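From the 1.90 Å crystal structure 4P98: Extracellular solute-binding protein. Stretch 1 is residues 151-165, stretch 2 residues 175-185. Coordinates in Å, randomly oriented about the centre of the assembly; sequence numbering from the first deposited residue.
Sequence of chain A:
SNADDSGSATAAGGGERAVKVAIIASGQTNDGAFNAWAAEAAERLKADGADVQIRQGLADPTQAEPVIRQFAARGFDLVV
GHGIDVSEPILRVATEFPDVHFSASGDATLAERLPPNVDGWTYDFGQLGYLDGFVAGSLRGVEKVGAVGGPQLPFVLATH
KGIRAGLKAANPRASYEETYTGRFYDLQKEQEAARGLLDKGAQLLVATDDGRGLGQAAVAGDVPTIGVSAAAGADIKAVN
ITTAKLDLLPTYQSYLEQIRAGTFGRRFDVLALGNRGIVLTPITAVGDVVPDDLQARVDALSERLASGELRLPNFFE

Stretch 1 151-165: PQLPFVLATHKGIRA
Stretch 2 (175-185) SYEETYTGRFY

A helix lies nearly antiparallel across one face of a β-strand, joined by a hydrogen bond from a buried histidine to a strand glutamate, with aromatic packing around it. Helix 154-165, with Leu-153 as N-cap residue, crosses strand 175-180 at 165°, the axes 10.1 Å apart at closest. The register pairs Arg-164 with Tyr-176 (CA to CA 7.3 Å), His-160 with Glu-178 (8.3 Å) and, in the loops, Pro-151 with Gly-182 (3.8 Å). Strand alternation sets the rule: Tyr-176, Glu-178 and Tyr-180 point toward the helix, Glu-177 and Thr-179 away.

At the centre His-160 (m, chi2 -115°) donates from ND1 to Glu-178 OE1 at 2.8 Å; Glu-178 (p, t) also accepts from Tyr-176 OH at 2.5 Å to OE1. NE2 of His-160 is satisfied elsewhere in the structure, so the buried imidazole is bonded through both nitrogens. One turn on, Tyr-176 (t, chi2 84°) sets its CD2 over one face of the Arg-164 (t, t, m) guanidinium, Arg-164 CZ to Tyr-176 CD2 3.5 Å, while Arg-164 NH2 forms a long salt bridge to Glu-178 OE2 at 3.6 Å. Water 1 links Arg-164 NE to Glu-178 OE1; water 2 links Arg-164 NH1 to the carbonyl of Tyr-176. Ile-163 (m, t) packs CG2 against Tyr-176 CE1, 3.6 Å.

Tyr-180 (m, chi2 -77°) meets His-160 obliquely, centroids 4.6 Å apart and planes at 45°. Gln-152 CG sits over a face of the Tyr-180 ring, 3.7 Å from its centroid, and Val-156 (t) brings CG1 to 3.8 Å from Tyr-180 CE1.

Beyond the strand, Gly-182 takes phi/psi 87/-2, where a CB would jam against the preceding carbonyl. Phe-184 (m, chi2 -59°) then receives Pro-151 CG over its face, 3.7 Å from the ring centroid, and its CZ meets Phe-155 CZ edge to edge at 3.7 Å.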

# COMPACT_ATOMS: atom_id res chain seq x y z
N PRO A 151 -6.96 4.08 -14.30
CA PRO A 151 -6.43 4.87 -15.40
C PRO A 151 -4.98 4.53 -15.70
O PRO A 151 -4.25 4.15 -14.80
CB PRO A 151 -6.53 6.31 -14.87
CG PRO A 151 -6.39 6.17 -13.39
CD PRO A 151 -6.91 4.80 -13.01
N GLN A 152 -4.57 4.68 -16.96
CA GLN A 152 -3.20 4.34 -17.37
C GLN A 152 -2.22 5.46 -17.09
O GLN A 152 -1.52 5.92 -17.98
CB GLN A 152 -3.16 3.96 -18.85
CG GLN A 152 -3.95 2.70 -19.15
CD GLN A 152 -3.92 2.36 -20.62
OE1 GLN A 152 -4.90 2.52 -21.33
NE2 GLN A 152 -2.78 1.92 -21.09
N LEU A 153 -2.18 5.88 -15.83
CA LEU A 153 -1.24 6.87 -15.36
C LEU A 153 0.08 6.16 -15.09
O LEU A 153 0.09 4.93 -14.90
CB LEU A 153 -1.76 7.51 -14.07
CG LEU A 153 -3.00 8.38 -14.22
CD1 LEU A 153 -3.45 8.84 -12.84
CD2 LEU A 153 -2.70 9.57 -15.12
N PRO A 154 1.19 6.91 -15.10
CA PRO A 154 2.49 6.27 -14.94
C PRO A 154 2.62 5.30 -13.74
O PRO A 154 3.13 4.21 -13.92
CB PRO A 154 3.45 7.46 -14.83
CG PRO A 154 2.79 8.54 -15.60
CD PRO A 154 1.33 8.36 -15.33
N PHE A 155 2.14 5.66 -12.56
CA PHE A 155 2.27 4.77 -11.39
C PHE A 155 1.43 3.50 -11.54
O PHE A 155 1.82 2.46 -11.04
CB PHE A 155 1.98 5.49 -10.06
CG PHE A 155 0.51 5.72 -9.76
CD1 PHE A 155 -0.16 6.84 -10.27
CD2 PHE A 155 -0.20 4.85 -8.94
CE1 PHE A 155 -1.50 7.06 -9.99
CE2 PHE A 155 -1.54 5.07 -8.65
CZ PHE A 155 -2.18 6.17 -9.18
N VAL A 156 0.28 3.60 -12.22
CA VAL A 156 -0.55 2.43 -12.47
C VAL A 156 0.15 1.48 -13.47
O VAL A 156 0.24 0.28 -13.23
CB VAL A 156 -1.95 2.84 -12.99
CG1 VAL A 156 -2.78 1.61 -13.30
CG2 VAL A 156 -2.63 3.70 -11.95
N LEU A 157 0.65 2.03 -14.56
CA LEU A 157 1.40 1.24 -15.56
C LEU A 157 2.64 0.57 -14.93
O LEU A 157 2.98 -0.58 -15.25
CB LEU A 157 1.80 2.12 -16.74
CG LEU A 157 0.67 2.68 -17.61
CD1 LEU A 157 1.23 3.63 -18.67
CD2 LEU A 157 -0.10 1.55 -18.26
N ALA A 158 3.29 1.28 -14.01
CA ALA A 158 4.42 0.72 -13.27
C ALA A 158 3.99 -0.45 -12.37
O ALA A 158 4.67 -1.50 -12.32
CB ALA A 158 5.12 1.80 -12.46
N THR A 159 2.86 -0.29 -11.69
CA THR A 159 2.32 -1.35 -10.85
C THR A 159 2.08 -2.61 -11.69
O THR A 159 2.45 -3.72 -11.28
CB THR A 159 1.00 -0.93 -10.16
OG1 THR A 159 1.22 0.26 -9.37
CG2 THR A 159 0.50 -2.03 -9.25
N HIS A 160 1.46 -2.43 -12.85
CA HIS A 160 1.16 -3.54 -13.76
C HIS A 160 2.39 -4.18 -14.38
O HIS A 160 2.41 -5.40 -14.60
CB HIS A 160 0.19 -3.09 -14.83
CG HIS A 160 -1.22 -3.02 -14.35
ND1 HIS A 160 -2.22 -3.84 -14.84
CD2 HIS A 160 -1.79 -2.28 -13.38
CE1 HIS A 160 -3.35 -3.58 -14.21
NE2 HIS A 160 -3.12 -2.64 -13.31
N LYS A 161 3.39 -3.37 -14.70
CA LYS A 161 4.68 -3.90 -15.16
C LYS A 161 5.29 -4.79 -14.07
O LYS A 161 5.85 -5.85 -14.36
CB LYS A 161 5.62 -2.76 -15.58
CG LYS A 161 6.79 -3.19 -16.44
CD LYS A 161 7.50 -1.99 -17.06
CE LYS A 161 8.64 -2.43 -17.96
NZ LYS A 161 9.43 -1.25 -18.42
N GLY A 162 5.15 -4.37 -12.81
CA GLY A 162 5.55 -5.16 -11.65
C GLY A 162 4.85 -6.50 -11.54
O GLY A 162 5.50 -7.53 -11.33
N ILE A 163 3.53 -6.50 -11.71
CA ILE A 163 2.76 -7.74 -11.64
C ILE A 163 3.27 -8.75 -12.65
O ILE A 163 3.49 -9.92 -12.32
CB ILE A 163 1.25 -7.52 -11.92
CG1 ILE A 163 0.63 -6.69 -10.80
CG2 ILE A 163 0.52 -8.86 -12.04
CD1 ILE A 163 -0.82 -6.31 -11.06
N ARG A 164 3.45 -8.28 -13.88
CA ARG A 164 3.89 -9.13 -14.97
C ARG A 164 5.26 -9.73 -14.65
O ARG A 164 5.47 -10.94 -14.83
CB ARG A 164 3.95 -8.32 -16.26
CG ARG A 164 4.02 -9.15 -17.53
CD ARG A 164 4.18 -8.27 -18.77
NE ARG A 164 2.94 -7.62 -19.19
CZ ARG A 164 2.06 -8.12 -20.06
NH1 ARG A 164 2.26 -9.31 -20.63
NH2 ARG A 164 0.96 -7.43 -20.36
N ALA A 165 6.16 -8.90 -14.14
CA ALA A 165 7.51 -9.34 -13.78
C ALA A 165 7.52 -10.35 -12.64
O ALA A 165 8.23 -11.35 -12.70
CB ALA A 165 8.39 -8.14 -13.45
N SER A 175 0.16 -17.41 -18.39
CA SER A 175 -0.21 -16.36 -19.34
C SER A 175 -0.94 -15.26 -18.57
O SER A 175 -1.46 -15.49 -17.47
CB SER A 175 -1.05 -16.91 -20.48
OG SER A 175 -2.30 -17.33 -20.00
N TYR A 176 -0.96 -14.08 -19.16
CA TYR A 176 -1.37 -12.88 -18.44
C TYR A 176 -2.11 -11.94 -19.39
O TYR A 176 -1.68 -11.73 -20.53
CB TYR A 176 -0.13 -12.19 -17.87
CG TYR A 176 -0.38 -10.86 -17.18
CD1 TYR A 176 -0.79 -10.80 -15.85
CD2 TYR A 176 -0.20 -9.67 -17.87
CE1 TYR A 176 -1.01 -9.57 -15.23
CE2 TYR A 176 -0.43 -8.45 -17.27
CZ TYR A 176 -0.81 -8.40 -15.96
OH TYR A 176 -1.02 -7.17 -15.40
N GLU A 177 -3.23 -11.40 -18.92
CA GLU A 177 -3.96 -10.36 -19.64
C GLU A 177 -4.39 -9.32 -18.62
O GLU A 177 -4.63 -9.63 -17.46
CB GLU A 177 -5.20 -10.93 -20.35
CG GLU A 177 -5.76 -10.00 -21.42
CD GLU A 177 -7.05 -10.50 -22.08
OE1 GLU A 177 -7.33 -11.73 -22.04
OE2 GLU A 177 -7.78 -9.66 -22.64
N GLU A 178 -4.47 -8.07 -19.06
CA GLU A 178 -4.89 -7.00 -18.18
C GLU A 178 -5.81 -6.03 -18.92
O GLU A 178 -5.77 -5.92 -20.15
CB GLU A 178 -3.68 -6.27 -17.60
CG GLU A 178 -2.94 -5.42 -18.61
CD GLU A 178 -1.53 -5.07 -18.19
OE1 GLU A 178 -1.16 -5.23 -17.01
OE2 GLU A 178 -0.79 -4.60 -19.08
N THR A 179 -6.64 -5.34 -18.15
CA THR A 179 -7.58 -4.36 -18.67
C THR A 179 -7.58 -3.17 -17.74
O THR A 179 -7.55 -3.32 -16.52
CB THR A 179 -9.01 -4.95 -18.72
OG1 THR A 179 -9.04 -6.08 -19.59
CG2 THR A 179 -10.01 -3.93 -19.22
N TYR A 180 -7.64 -1.98 -18.33
CA TYR A 180 -7.73 -0.74 -17.58
C TYR A 180 -9.13 -0.12 -17.72
O TYR A 180 -9.66 -0.04 -18.82
CB TYR A 180 -6.67 0.22 -18.10
CG TYR A 180 -5.26 -0.25 -17.85
CD1 TYR A 180 -4.68 -0.15 -16.59
CD2 TYR A 180 -4.49 -0.81 -18.88
CE1 TYR A 180 -3.38 -0.59 -16.36
CE2 TYR A 180 -3.19 -1.25 -18.65
CZ TYR A 180 -2.64 -1.13 -17.38
OH TYR A 180 -1.35 -1.56 -17.15
N THR A 181 -9.73 0.29 -16.60
CA THR A 181 -11.05 0.92 -16.66
C THR A 181 -11.03 2.38 -17.11
O THR A 181 -12.06 2.90 -17.53
CB THR A 181 -11.79 0.89 -15.31
OG1 THR A 181 -11.13 1.75 -14.38
CG2 THR A 181 -11.86 -0.52 -14.76
N GLY A 182 -9.87 3.04 -16.98
CA GLY A 182 -9.74 4.47 -17.29
C GLY A 182 -10.09 5.40 -16.14
O GLY A 182 -9.96 6.62 -16.28
N ARG A 183 -10.50 4.85 -14.99
CA ARG A 183 -11.05 5.63 -13.87
C ARG A 183 -10.54 5.12 -12.54
O ARG A 183 -10.20 3.94 -12.43
CB ARG A 183 -12.58 5.51 -13.84
CG ARG A 183 -13.28 6.03 -15.07
CD ARG A 183 -13.28 7.55 -15.10
NE ARG A 183 -14.22 8.05 -16.12
CZ ARG A 183 -13.89 8.40 -17.37
NH1 ARG A 183 -12.64 8.33 -17.81
NH2 ARG A 183 -14.85 8.84 -18.19
N PHE A 184 -10.50 5.98 -11.53
CA PHE A 184 -10.30 5.50 -10.16
C PHE A 184 -11.65 5.12 -9.54
O PHE A 184 -12.62 5.85 -9.70
CB PHE A 184 -9.68 6.58 -9.28
CG PHE A 184 -8.24 6.88 -9.59
CD1 PHE A 184 -7.28 5.89 -9.51
CD2 PHE A 184 -7.85 8.17 -9.91
CE1 PHE A 184 -5.94 6.18 -9.77
CE2 PHE A 184 -6.52 8.46 -10.17
CZ PHE A 184 -5.56 7.47 -10.09
N TYR A 185 -11.70 3.98 -8.85
CA TYR A 185 -12.84 3.62 -7.99
C TYR A 185 -14.17 3.53 -8.76
O TYR A 185 -15.21 3.82 -8.21
CB TYR A 185 -12.95 4.65 -6.84
CG TYR A 185 -13.70 4.22 -5.59
CD1 TYR A 185 -13.53 2.95 -5.04
CD2 TYR A 185 -14.56 5.10 -4.93
CE1 TYR A 185 -14.21 2.57 -3.89
CE2 TYR A 185 -15.24 4.72 -3.78
CZ TYR A 185 -15.06 3.45 -3.27
OH TYR A 185 -15.71 3.04 -2.13
O HOH W 1 1.81 -5.32 -17.47
O HOH W 2 -0.27 -9.78 -21.77